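Local coordinates for aldehyde reductase YahK (Escherichia coli, PDB 1UUF), which catalyses the NADPH-dependent reduction of a wide range of aldehydes to their primary alcohols, using zinc as cofactor, at residues A[77-82]-A[144-149]; A[54-59]-A[83-88]; A[174-179]-A[322-327]; A[201-206]-A[221-226]; A[209-214]-A[235-240]. All blocks are in the same frame, centred on the assembly; numbering follows the deposited sequence.

Contact 1. Residues A[77-82]-A[144-149]; sequences PCVPGH and HTLGGY. With ZN (zinc ion), chain C.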
# COMPACT_ATOMS: atom_id res chain seq x y z
N PRO A 77 -33.10 6.50 -17.94
CA PRO A 77 -33.42 6.60 -16.51
C PRO A 77 -32.46 5.80 -15.64
O PRO A 77 -31.91 4.79 -16.08
CB PRO A 77 -34.85 6.08 -16.45
CG PRO A 77 -34.87 5.05 -17.53
CD PRO A 77 -34.16 5.76 -18.66
N CYS A 78 -32.25 6.26 -14.42
CA CYS A 78 -31.37 5.57 -13.49
C CYS A 78 -32.15 4.98 -12.33
O CYS A 78 -32.82 5.70 -11.59
CB CYS A 78 -30.31 6.53 -12.94
SG CYS A 78 -29.22 5.76 -11.71
N VAL A 79 -32.07 3.66 -12.18
CA VAL A 79 -32.75 2.96 -11.10
C VAL A 79 -31.65 2.33 -10.26
O VAL A 79 -31.11 1.27 -10.62
CB VAL A 79 -33.70 1.87 -11.63
CG1 VAL A 79 -34.28 1.07 -10.46
CG2 VAL A 79 -34.82 2.51 -12.43
N PRO A 80 -31.28 2.97 -9.15
CA PRO A 80 -30.23 2.47 -8.25
C PRO A 80 -30.65 1.26 -7.44
O PRO A 80 -31.69 0.65 -7.69
CB PRO A 80 -29.93 3.67 -7.35
CG PRO A 80 -30.48 4.86 -8.12
CD PRO A 80 -31.73 4.31 -8.71
N GLY A 81 -29.82 0.93 -6.45
CA GLY A 81 -30.10 -0.19 -5.58
C GLY A 81 -29.30 -1.44 -5.90
O GLY A 81 -29.47 -2.03 -6.96
N HIS A 82 -28.42 -1.84 -4.99
CA HIS A 82 -27.65 -3.06 -5.21
C HIS A 82 -27.30 -3.82 -3.94
O HIS A 82 -26.23 -4.40 -3.82
CB HIS A 82 -26.41 -2.79 -6.08
CG HIS A 82 -25.47 -1.76 -5.54
ND1 HIS A 82 -24.58 -1.09 -6.35
CD2 HIS A 82 -25.24 -1.32 -4.28
CE1 HIS A 82 -23.84 -0.28 -5.62
NE2 HIS A 82 -24.23 -0.40 -4.36
N HIS A 144 -29.09 -0.31 -20.52
CA HIS A 144 -28.24 -0.25 -19.34
C HIS A 144 -28.98 -0.91 -18.19
O HIS A 144 -30.21 -0.94 -18.16
CB HIS A 144 -27.87 1.20 -18.99
CG HIS A 144 -29.04 2.09 -18.76
ND1 HIS A 144 -29.88 2.51 -19.77
CD2 HIS A 144 -29.53 2.64 -17.62
CE1 HIS A 144 -30.83 3.28 -19.27
NE2 HIS A 144 -30.64 3.38 -17.96
N THR A 145 -28.23 -1.45 -17.24
CA THR A 145 -28.84 -2.15 -16.11
C THR A 145 -29.63 -1.27 -15.15
O THR A 145 -29.23 -0.15 -14.83
CB THR A 145 -27.77 -2.94 -15.32
OG1 THR A 145 -26.69 -2.07 -14.96
CG2 THR A 145 -27.22 -4.09 -16.17
N LEU A 146 -30.76 -1.80 -14.70
CA LEU A 146 -31.63 -1.11 -13.76
C LEU A 146 -31.54 -1.90 -12.45
O LEU A 146 -31.70 -3.12 -12.45
CB LEU A 146 -33.06 -1.10 -14.29
CG LEU A 146 -33.18 -0.46 -15.68
CD1 LEU A 146 -34.61 -0.58 -16.18
CD2 LEU A 146 -32.74 0.99 -15.63
N GLY A 147 -31.29 -1.19 -11.35
CA GLY A 147 -31.12 -1.81 -10.05
C GLY A 147 -32.26 -2.36 -9.21
O GLY A 147 -33.35 -2.65 -9.70
N GLY A 148 -31.98 -2.49 -7.92
CA GLY A 148 -32.92 -3.05 -6.96
C GLY A 148 -34.06 -2.21 -6.42
O GLY A 148 -34.84 -2.71 -5.61
N TYR A 149 -34.17 -0.95 -6.82
CA TYR A 149 -35.29 -0.12 -6.36
C TYR A 149 -36.45 -0.52 -7.27
O TYR A 149 -37.07 0.32 -7.92
CB TYR A 149 -35.01 1.37 -6.57
CG TYR A 149 -34.00 2.01 -5.66
CD1 TYR A 149 -33.24 1.26 -4.75
CD2 TYR A 149 -33.77 3.38 -5.73
CE1 TYR A 149 -32.27 1.88 -3.95
CE2 TYR A 149 -32.81 4.00 -4.94
CZ TYR A 149 -32.06 3.25 -4.05
OH TYR A 149 -31.10 3.89 -3.31
ZN ZN C . -22.90 -0.03 -2.67
O HOH W 1 -30.00 2.48 -13.74
O HOH W 2 -20.98 0.72 -3.67
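Gly147 N donates to the carbonyl O of Val79 at 2.6 Å, the shortest of four hydrogen bonds lacing two irregular loop segments together. The next amide, Gly148 N, lies 2.7 Å from Gly81 O in a nearly straight bond (168° at the hydrogen), although it comes from above the carbonyl plane. Tyr149 N turns back to Pro80 O, so three successive amides serve three successive carbonyls in a crossed order. A beta carbon on Gly147 would run into all three of these oxygens. At the opposite end His144 donates through NE2 to Pro77 O, 2.7 Å away and within the ring plane; its CG sits between the backbone N and the carbonyl carbon (chi1 57°), which folds the ring toward that oxygen. One water bridges Val79 N and Thr145 O. Both segments belong to the GroES-like domain of zinc-containing alcohol dehydrogenases, and 77-82 ends on His82, whose NE2 binds the catalytic zinc with Cys60 and Cys178. Just before this ligand, Pro80 CB lies over the face of the Tyr149 ring in a CH-pi contact, 4.1 Å from its centroid, while Gly81 CA comes within 3.4 Å of Tyr149 CE1. An alanine in place of Tyr149 would probably strip Pro80 and Gly81 of their aromatic cover and leave the hydroxyl of Tyr348 without its hydrogen-bonded mate. At the base of the tyrosine side chain, Val79 CG1 packs on Tyr149 CB at 4.0 Å.

Contact 2. Residues A[54-59]-A[83-88]; sequences IAYCGV and EIVGRV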
# COMPACT_ATOMS: atom_id res chain seq x y z
N ILE A 54 -38.07 -9.15 -5.49
CA ILE A 54 -37.34 -8.40 -4.48
C ILE A 54 -38.18 -8.04 -3.26
O ILE A 54 -39.25 -7.44 -3.37
CB ILE A 54 -36.74 -7.12 -5.09
CG1 ILE A 54 -35.82 -7.49 -6.25
CG2 ILE A 54 -35.95 -6.35 -4.03
CD1 ILE A 54 -35.17 -6.29 -6.93
N ALA A 55 -37.67 -8.41 -2.09
CA ALA A 55 -38.37 -8.12 -0.84
C ALA A 55 -37.85 -6.83 -0.24
O ALA A 55 -38.63 -5.96 0.17
CB ALA A 55 -38.19 -9.27 0.14
N TYR A 56 -36.53 -6.69 -0.19
CA TYR A 56 -35.91 -5.50 0.37
C TYR A 56 -34.65 -5.09 -0.38
O TYR A 56 -34.00 -5.91 -1.02
CB TYR A 56 -35.53 -5.72 1.84
CG TYR A 56 -36.67 -6.21 2.70
CD1 TYR A 56 -36.87 -7.57 2.93
CD2 TYR A 56 -37.59 -5.30 3.24
CE1 TYR A 56 -37.96 -8.02 3.67
CE2 TYR A 56 -38.68 -5.74 3.98
CZ TYR A 56 -38.86 -7.10 4.19
OH TYR A 56 -39.95 -7.54 4.90
N CYS A 57 -34.33 -3.80 -0.30
CA CYS A 57 -33.13 -3.29 -0.95
C CYS A 57 -32.50 -2.22 -0.08
O CYS A 57 -33.13 -1.21 0.25
CB CYS A 57 -33.45 -2.70 -2.33
SG CYS A 57 -31.96 -2.21 -3.26
N GLY A 58 -31.24 -2.44 0.31
CA GLY A 58 -30.54 -1.48 1.13
C GLY A 58 -30.20 -0.24 0.33
O GLY A 58 -30.05 -0.30 -0.89
N VAL A 59 -30.08 0.90 1.00
CA VAL A 59 -29.75 2.15 0.33
C VAL A 59 -28.28 2.44 0.58
O VAL A 59 -27.85 2.62 1.72
CB VAL A 59 -30.63 3.30 0.86
CG1 VAL A 59 -30.29 4.59 0.13
CG2 VAL A 59 -32.11 2.95 0.66
N GLU A 83 -28.23 -3.79 -2.99
CA GLU A 83 -28.12 -4.51 -1.72
C GLU A 83 -29.50 -5.17 -1.70
O GLU A 83 -30.37 -4.84 -0.88
CB GLU A 83 -27.94 -3.54 -0.55
CG GLU A 83 -26.63 -2.76 -0.61
CD GLU A 83 -26.29 -2.05 0.69
OE1 GLU A 83 -27.23 -1.59 1.39
OE2 GLU A 83 -25.09 -1.93 1.01
N ILE A 84 -29.67 -6.10 -2.63
CA ILE A 84 -30.92 -6.81 -2.88
C ILE A 84 -31.12 -8.19 -2.27
O ILE A 84 -30.24 -9.05 -2.36
CB ILE A 84 -31.12 -6.96 -4.41
CG1 ILE A 84 -31.08 -5.58 -5.08
CG2 ILE A 84 -32.43 -7.68 -4.72
CD1 ILE A 84 -30.85 -5.64 -6.58
N VAL A 85 -32.28 -8.41 -1.66
CA VAL A 85 -32.64 -9.71 -1.12
C VAL A 85 -34.08 -9.99 -1.51
O VAL A 85 -34.90 -9.07 -1.57
CB VAL A 85 -32.50 -9.78 0.42
CG1 VAL A 85 -31.04 -9.59 0.81
CG2 VAL A 85 -33.39 -8.76 1.09
N GLY A 86 -34.39 -11.25 -1.79
CA GLY A 86 -35.74 -11.59 -2.18
C GLY A 86 -35.94 -13.09 -2.28
O GLY A 86 -35.16 -13.86 -1.72
N ARG A 87 -36.96 -13.49 -3.02
CA ARG A 87 -37.27 -14.91 -3.19
C ARG A 87 -37.29 -15.29 -4.67
O ARG A 87 -37.77 -14.54 -5.51
CB ARG A 87 -38.62 -15.23 -2.55
CG ARG A 87 -38.67 -14.95 -1.05
CD ARG A 87 -40.05 -15.23 -0.47
NE ARG A 87 -40.08 -15.06 0.98
CZ ARG A 87 -39.91 -13.90 1.61
NH1 ARG A 87 -39.95 -13.85 2.94
NH2 ARG A 87 -39.70 -12.79 0.92
N VAL A 88 -36.77 -16.47 -4.98
CA VAL A 88 -36.74 -16.95 -6.35
C VAL A 88 -38.16 -17.27 -6.81
O VAL A 88 -38.89 -18.00 -6.14
CB VAL A 88 -35.86 -18.21 -6.50
CG1 VAL A 88 -35.90 -18.72 -7.94
CG2 VAL A 88 -34.43 -17.89 -6.09
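A classic beta bulge interrupts the antiparallel pairing of strands 49-58 and 84-91: Ala55 and Tyr56 both face Val85, whose carbonyl oxygen accepts from two amides. Ala55 N reaches Val85 O at 2.9 Å on a lone pair in the carbonyl plane, whereas Tyr56 N makes a longer bond to the same atom, 3.2 Å, tilted out of that plane but almost straight (171°). Val85 N returns a bond to Tyr56 O, and Gly58 N bonds Glu83 O at 2.8 Å. Both strands belong to the mixed sheet of the GroES-like domain, where strand 49-58 also pairs with 152-156 and 359-363. On one face, Ile84 divides its branches: CG2, anti to the backbone N, meets Ile54 CG1 at 3.7 Å, while Ile84 CG1 turns to Cys57 SG at 3.9 Å. On the other, Val85 CG2 touches Tyr56 CB at 3.8 Å and lies at the edge of the phenol ring, near helix 170-173. Gly86 packs closely enough on Ile54 that a beta carbon there would collide with Ile54 CA. Beyond the paired residues, the carboxylate of Glu83 crosses Gly58, its OE1 3.3 Å from Gly58 CA; OE1 forms a salt bridge with Arg359, and OE2 accepts from Ala179 N, next to the zinc ligand Cys178.

Contact 3. Residues A[174-179]-A[322-327]; sequences APLLCA and EMLDFC. With ZN (zinc ion), chain C.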
# COMPACT_ATOMS: atom_id res chain seq x y z
N ALA A 174 -30.08 -7.51 3.86
CA ALA A 174 -29.89 -6.73 2.65
C ALA A 174 -28.57 -5.95 2.53
O ALA A 174 -27.84 -6.12 1.57
CB ALA A 174 -31.08 -5.79 2.44
N PRO A 175 -28.25 -5.10 3.53
CA PRO A 175 -27.01 -4.32 3.47
C PRO A 175 -25.72 -5.15 3.38
O PRO A 175 -24.67 -4.64 2.99
CB PRO A 175 -27.06 -3.47 4.74
CG PRO A 175 -28.54 -3.33 4.99
CD PRO A 175 -29.03 -4.73 4.72
N LEU A 176 -25.79 -6.42 3.73
CA LEU A 176 -24.61 -7.27 3.67
C LEU A 176 -24.13 -7.41 2.23
O LEU A 176 -22.94 -7.57 1.98
CB LEU A 176 -24.91 -8.65 4.24
CG LEU A 176 -25.28 -8.73 5.73
CD1 LEU A 176 -25.46 -10.19 6.14
CD2 LEU A 176 -24.18 -8.09 6.56
N LEU A 177 -25.06 -7.33 1.28
CA LEU A 177 -24.73 -7.48 -0.14
C LEU A 177 -23.77 -6.45 -0.72
O LEU A 177 -23.23 -6.65 -1.82
CB LEU A 177 -26.02 -7.55 -0.96
CG LEU A 177 -26.72 -8.93 -0.94
CD1 LEU A 177 -25.80 -9.98 -1.55
CD2 LEU A 177 -27.10 -9.31 0.49
N CYS A 178 -23.56 -5.34 -0.02
CA CYS A 178 -22.59 -4.35 -0.47
C CYS A 178 -21.79 -3.84 0.72
O CYS A 178 -20.59 -4.08 0.81
CB CYS A 178 -23.22 -3.16 -1.19
SG CYS A 178 -21.90 -2.01 -1.76
N ALA A 179 -22.46 -3.14 1.63
CA ALA A 179 -21.77 -2.62 2.81
C ALA A 179 -21.04 -3.75 3.52
O ALA A 179 -19.90 -3.59 3.96
CB ALA A 179 -22.77 -1.96 3.75
N GLU A 322 -19.44 -16.69 1.01
CA GLU A 322 -18.77 -17.09 2.24
C GLU A 322 -19.20 -16.17 3.36
O GLU A 322 -19.49 -16.60 4.48
CB GLU A 322 -17.25 -17.00 2.07
CG GLU A 322 -16.46 -17.44 3.30
CD GLU A 322 -14.98 -17.12 3.17
OE1 GLU A 322 -14.57 -16.00 3.55
OE2 GLU A 322 -14.23 -17.98 2.68
N MET A 323 -19.25 -14.87 3.06
CA MET A 323 -19.65 -13.88 4.04
C MET A 323 -21.07 -14.12 4.53
O MET A 323 -21.34 -14.08 5.72
CB MET A 323 -19.56 -12.48 3.44
CG MET A 323 -20.04 -11.39 4.38
SD MET A 323 -20.45 -9.88 3.51
CE MET A 323 -21.80 -10.47 2.44
N LEU A 324 -21.98 -14.37 3.59
CA LEU A 324 -23.37 -14.62 3.95
C LEU A 324 -23.50 -15.85 4.85
O LEU A 324 -24.27 -15.84 5.81
CB LEU A 324 -24.22 -14.78 2.69
CG LEU A 324 -24.45 -13.45 1.96
CD1 LEU A 324 -25.10 -13.70 0.61
CD2 LEU A 324 -25.32 -12.54 2.81
N ASP A 325 -22.75 -16.90 4.54
CA ASP A 325 -22.80 -18.13 5.33
C ASP A 325 -22.27 -17.85 6.74
O ASP A 325 -22.86 -18.26 7.74
CB ASP A 325 -21.96 -19.23 4.68
CG ASP A 325 -22.50 -19.66 3.32
OD1 ASP A 325 -23.67 -19.36 3.01
OD2 ASP A 325 -21.74 -20.31 2.57
N PHE A 326 -21.14 -17.14 6.79
CA PHE A 326 -20.50 -16.76 8.05
C PHE A 326 -21.47 -15.93 8.89
O PHE A 326 -21.64 -16.18 10.09
CB PHE A 326 -19.24 -15.93 7.73
CG PHE A 326 -18.53 -15.40 8.94
CD1 PHE A 326 -17.65 -16.20 9.67
CD2 PHE A 326 -18.71 -14.08 9.34
CE1 PHE A 326 -16.96 -15.69 10.77
CE2 PHE A 326 -18.03 -13.56 10.44
CZ PHE A 326 -17.15 -14.37 11.16
N CYS A 327 -22.11 -14.94 8.27
CA CYS A 327 -23.05 -14.10 8.99
C CYS A 327 -24.27 -14.88 9.46
O CYS A 327 -24.81 -14.62 10.53
CB CYS A 327 -23.49 -12.92 8.11
SG CYS A 327 -22.17 -11.69 7.87
ZN ZN C . -22.90 -0.03 -2.67
O HOH W 2 -20.98 0.72 -3.67
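Leu176 and Met323 lead a contact between two helices made by apolar side chains, one of which also meets a backbone carbonyl. Among the hydrocarbon contacts, the side chain of Leu176 carries most of the load, with CG anti to its own carbonyl carbon (chi1 -64°) and the branch directed at the partner helix. Its CD1 rests on Cys327 CB at 3.9 Å and on Leu324 CD2 at 4.1 Å, so that it touches two residues about one turn apart on helix 317-330. Leu177 adds a looser touch, Leu177 CD1 to Leu324 CD1 at 4.4 Å.

A second kind of contact sets a methyl group against a carbonyl. Met323 extends from its backbone and then bends at its last torsion (chi3 62°), bringing CE within 3.1 Å of Leu176 O and 4.0 Å of Leu176 CB, a close fit at the first turn of helix 176-189.

Metal binding lies on the side turned from this packing. Cys178 SG holds the catalytic zinc at 2.4 Å, with His82, Cys60 and a water as the other ligands, and the turn through 176-179 is of the wider pi type.

Helix 205-216 adjoins both partners: Met209 meets Leu176, and Leu213 meets Cys327. The contact thus joins helix 317-330 to the start of the zinc-ligand helix, while Pro175 and Ala179 lie against strand 359-363.

Contact 4. Residues A[201-206]-A[221-226]; sequences VGIGGL and VVAFTT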
# COMPACT_ATOMS: atom_id res chain seq x y z
N VAL A 201 -12.18 2.95 10.82
CA VAL A 201 -12.40 4.39 10.83
C VAL A 201 -13.76 4.71 10.24
O VAL A 201 -14.06 4.32 9.11
CB VAL A 201 -11.32 5.13 10.02
CG1 VAL A 201 -11.48 6.63 10.20
CG2 VAL A 201 -9.94 4.69 10.46
N GLY A 202 -14.59 5.41 11.00
CA GLY A 202 -15.91 5.77 10.53
C GLY A 202 -16.99 4.91 11.15
O GLY A 202 -16.84 3.70 11.25
N ILE A 203 -18.08 5.54 11.59
CA ILE A 203 -19.17 4.82 12.21
C ILE A 203 -20.47 5.02 11.43
O ILE A 203 -21.51 5.36 12.01
CB ILE A 203 -19.39 5.29 13.67
CG1 ILE A 203 -18.05 5.48 14.38
CG2 ILE A 203 -20.22 4.26 14.43
CD1 ILE A 203 -17.24 4.21 14.57
N GLY A 204 -20.41 4.81 10.12
CA GLY A 204 -21.58 4.95 9.28
C GLY A 204 -22.03 3.59 8.78
O GLY A 204 -21.81 2.59 9.45
N GLY A 205 -22.67 3.55 7.61
CA GLY A 205 -23.13 2.29 7.06
C GLY A 205 -22.02 1.26 6.93
O GLY A 205 -22.17 0.12 7.37
N LEU A 206 -20.91 1.66 6.32
CA LEU A 206 -19.77 0.78 6.14
C LEU A 206 -19.08 0.52 7.47
O LEU A 206 -18.74 -0.61 7.80
CB LEU A 206 -18.76 1.39 5.17
CG LEU A 206 -19.14 1.45 3.69
CD1 LEU A 206 -18.05 2.19 2.92
CD2 LEU A 206 -19.31 0.04 3.15
N VAL A 221 -10.72 -4.95 18.19
CA VAL A 221 -11.17 -3.83 17.37
C VAL A 221 -11.18 -2.45 18.02
O VAL A 221 -11.73 -2.27 19.10
CB VAL A 221 -12.59 -4.12 16.84
CG1 VAL A 221 -13.05 -3.00 15.92
CG2 VAL A 221 -12.60 -5.46 16.13
N VAL A 222 -10.58 -1.49 17.33
CA VAL A 222 -10.56 -0.11 17.80
C VAL A 222 -11.31 0.72 16.76
O VAL A 222 -10.93 0.74 15.59
CB VAL A 222 -9.12 0.45 17.92
CG1 VAL A 222 -9.17 1.89 18.41
CG2 VAL A 222 -8.31 -0.41 18.88
N ALA A 223 -12.38 1.38 17.19
CA ALA A 223 -13.16 2.20 16.29
C ALA A 223 -12.72 3.65 16.43
O ALA A 223 -12.45 4.11 17.54
CB ALA A 223 -14.65 2.08 16.60
N PHE A 224 -12.66 4.36 15.31
CA PHE A 224 -12.27 5.76 15.30
C PHE A 224 -13.42 6.64 14.84
O PHE A 224 -14.04 6.38 13.80
CB PHE A 224 -11.07 5.99 14.37
CG PHE A 224 -9.81 5.30 14.81
CD1 PHE A 224 -9.61 3.95 14.54
CD2 PHE A 224 -8.83 6.00 15.49
CE1 PHE A 224 -8.44 3.31 14.95
CE2 PHE A 224 -7.65 5.37 15.90
CZ PHE A 224 -7.46 4.02 15.63
N THR A 225 -13.69 7.70 15.60
CA THR A 225 -14.76 8.63 15.25
C THR A 225 -14.19 10.04 15.36
O THR A 225 -13.15 10.24 15.98
CB THR A 225 -15.94 8.52 16.22
OG1 THR A 225 -17.00 9.38 15.78
CG2 THR A 225 -15.52 8.92 17.62
N THR A 226 -14.86 11.01 14.76
CA THR A 226 -14.40 12.40 14.82
C THR A 226 -15.22 13.22 15.81
O THR A 226 -15.00 14.43 15.96
CB THR A 226 -14.49 13.07 13.43
OG1 THR A 226 -15.81 12.93 12.91
CG2 THR A 226 -13.49 12.44 12.48
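Val201 and Phe224 form a parallel beta bridge, their CA atoms 4.7 Å apart, and the tight part of the contact lies just where this pairing ends. Gly202 N donates to Phe224 O at 3.0 Å in an almost straight bond (170°) within the carbonyl plane. On one face of the sheet Val201 CG2 comes to 4.2 Å from Phe224 CD1, meeting the ring obliquely. On the other, Ile203 folds back over the strand: with CG1 anti to the carbonyl carbon, its CD1 reaches Ala223 CB at 3.9 Å and its CG1 lies 4.1 Å from Thr225 CB. An alanine in place of Ile203 would probably open a gap over Ala223 and Thr225 and leave Ile211 and Leu237, which also touch this side chain, with less to pack against. Gly204, Gly205 and Leu206 are the loose side, partly exposed and not touching 221-226 as the chain enters helix 205-216. This is the first beta-alpha-beta unit of a Rossmann fold, and Gly202 and Gly204 fit its GxGxxG pattern, probably part of the NADPH site. At Gly202 the positive phi of 104° would press a beta carbon against Val201 O. The chemistry implies a division of labour: between these two segments one directed backbone bond sets the register and apolar side chains fill in around it, while beyond Ile203 the turn makes no contact with 221-226.

Contact 5. Residues A[209-214]-A[235-240]; sequences MGIKLA and KALGAD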
# COMPACT_ATOMS: atom_id res chain seq x y z
N MET A 209 -20.63 -2.04 9.85
CA MET A 209 -20.44 -3.42 9.41
C MET A 209 -19.00 -3.84 9.65
O MET A 209 -18.72 -4.99 9.99
CB MET A 209 -20.77 -3.58 7.93
CG MET A 209 -22.26 -3.62 7.60
SD MET A 209 -23.21 -4.73 8.68
CE MET A 209 -22.24 -6.23 8.66
N GLY A 210 -18.07 -2.90 9.47
CA GLY A 210 -16.66 -3.21 9.68
C GLY A 210 -16.41 -3.60 11.13
O GLY A 210 -15.65 -4.53 11.41
N ILE A 211 -17.05 -2.89 12.05
CA ILE A 211 -16.88 -3.19 13.47
C ILE A 211 -17.51 -4.54 13.80
O ILE A 211 -16.88 -5.39 14.43
CB ILE A 211 -17.53 -2.08 14.33
CG1 ILE A 211 -16.80 -0.76 14.08
CG2 ILE A 211 -17.47 -2.45 15.80
CD1 ILE A 211 -17.43 0.44 14.75
N LYS A 212 -18.75 -4.74 13.37
CA LYS A 212 -19.45 -6.00 13.61
C LYS A 212 -18.65 -7.19 13.10
O LYS A 212 -18.47 -8.19 13.80
CB LYS A 212 -20.81 -6.01 12.90
CG LYS A 212 -21.91 -5.20 13.55
CD LYS A 212 -23.11 -5.15 12.61
CE LYS A 212 -24.34 -4.51 13.24
NZ LYS A 212 -25.11 -5.49 14.05
N LEU A 213 -18.17 -7.08 11.87
CA LEU A 213 -17.42 -8.18 11.26
C LEU A 213 -16.04 -8.40 11.84
O LEU A 213 -15.64 -9.54 12.07
CB LEU A 213 -17.34 -7.96 9.74
CG LEU A 213 -18.70 -7.96 9.03
CD1 LEU A 213 -18.50 -7.58 7.57
CD2 LEU A 213 -19.35 -9.32 9.14
N ALA A 214 -15.30 -7.32 12.08
CA ALA A 214 -13.96 -7.45 12.64
C ALA A 214 -14.07 -8.10 14.02
O ALA A 214 -13.24 -8.91 14.41
CB ALA A 214 -13.29 -6.08 12.76
N LYS A 235 -19.02 1.49 20.80
CA LYS A 235 -18.87 0.45 21.81
C LYS A 235 -19.98 -0.57 21.63
O LYS A 235 -19.74 -1.78 21.62
CB LYS A 235 -18.98 1.06 23.21
CG LYS A 235 -17.77 1.85 23.67
CD LYS A 235 -16.64 0.91 24.02
CE LYS A 235 -15.52 1.65 24.73
NZ LYS A 235 -14.46 0.71 25.16
N ALA A 236 -21.20 -0.07 21.49
CA ALA A 236 -22.38 -0.91 21.32
C ALA A 236 -22.29 -1.84 20.10
O ALA A 236 -22.84 -2.93 20.11
CB ALA A 236 -23.63 -0.04 21.22
N LEU A 237 -21.59 -1.39 19.06
CA LEU A 237 -21.43 -2.18 17.84
C LEU A 237 -20.44 -3.33 18.00
O LEU A 237 -20.42 -4.25 17.18
CB LEU A 237 -21.00 -1.28 16.68
CG LEU A 237 -22.10 -0.42 16.05
CD1 LEU A 237 -21.48 0.71 15.25
CD2 LEU A 237 -22.99 -1.29 15.17
N GLY A 238 -19.61 -3.27 19.03
CA GLY A 238 -18.65 -4.33 19.25
C GLY A 238 -17.20 -3.90 19.32
O GLY A 238 -16.30 -4.75 19.39
N ALA A 239 -16.95 -2.60 19.30
CA ALA A 239 -15.58 -2.12 19.37
C ALA A 239 -15.06 -2.33 20.78
O ALA A 239 -15.76 -2.05 21.75
CB ALA A 239 -15.52 -0.64 19.01
N ASP A 240 -13.84 -2.84 20.90
CA ASP A 240 -13.24 -3.08 22.21
C ASP A 240 -12.74 -1.76 22.77
O ASP A 240 -12.70 -1.57 23.99
CB ASP A 240 -12.08 -4.07 22.09
CG ASP A 240 -12.53 -5.43 21.63
OD1 ASP A 240 -13.34 -6.06 22.34
OD2 ASP A 240 -12.07 -5.88 20.55
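The side chains of Ile211 and Leu237 cross at about a right angle and supply most of the apolar contact between helix 205-216 and the end of helix 231-237. The two branches of Ile211 do different work. Its CG2, anti to the backbone N, touches Leu237 CB at 3.8 Å and Ala239 CB at 4.2 Å, whereas its CD1 meets Leu237 CD1 at 4.1 Å, tip to tip. Lys212 contributes its aliphatic part, with CE 4.0 Å from Leu237 CD2.

Contacts with backbone form a second group. The same CG2 of Ile211 lies 3.5 Å from Ala239 N and 3.7 Å from Leu237 O, so this one methyl sits against the turn by which the chain leaves its helix. That turn is a Schellman motif: Gly238 takes a positive phi of 124° and its N bonds back to Lys235 O at 3.0 Å. At this phi a beta carbon would press on Leu237 O, which accounts for a glycine at the junction.

Polar groups act around the contact rather than across it. The chain of Lys212 bends at its last torsion (chi4 -84°), and NZ bonds Val333 O and forms a salt bridge with Asp335.

Helix 205-216 and the loop that follows helix 231-237 pack beside strand 220-225 of the Rossmann sheet, where Ala223 meets Ile211 and Ala239, and Asp240 OD2 accepts from Val221 N. Met209 and Leu213 instead turn to helix 176-189, so helix 205-216 lies between that helix and the end of helix 231-237.

From the N terminus, contact 2 opens at 54-59 and closes first, at 83-88, pairing two strands of the GroES-like domain. Contact 1 opens within that loop, at 77-82, and closes beyond it, at 144-149, so the two cross; His82 and Glu83 are consecutive. Contact 3 then runs from 174-179 to 322-327, a long closure whose interior holds contacts 4 and 5. These last two cross each other, 201-206 with 221-226 and 209-214 with 235-240, and bind successive elements of the Rossmann fold. Contacts 1 and 3 share the catalytic zinc. Leu206 and Met209 touch the 174-179 segment, joining contacts 4 and 5 to contact 3.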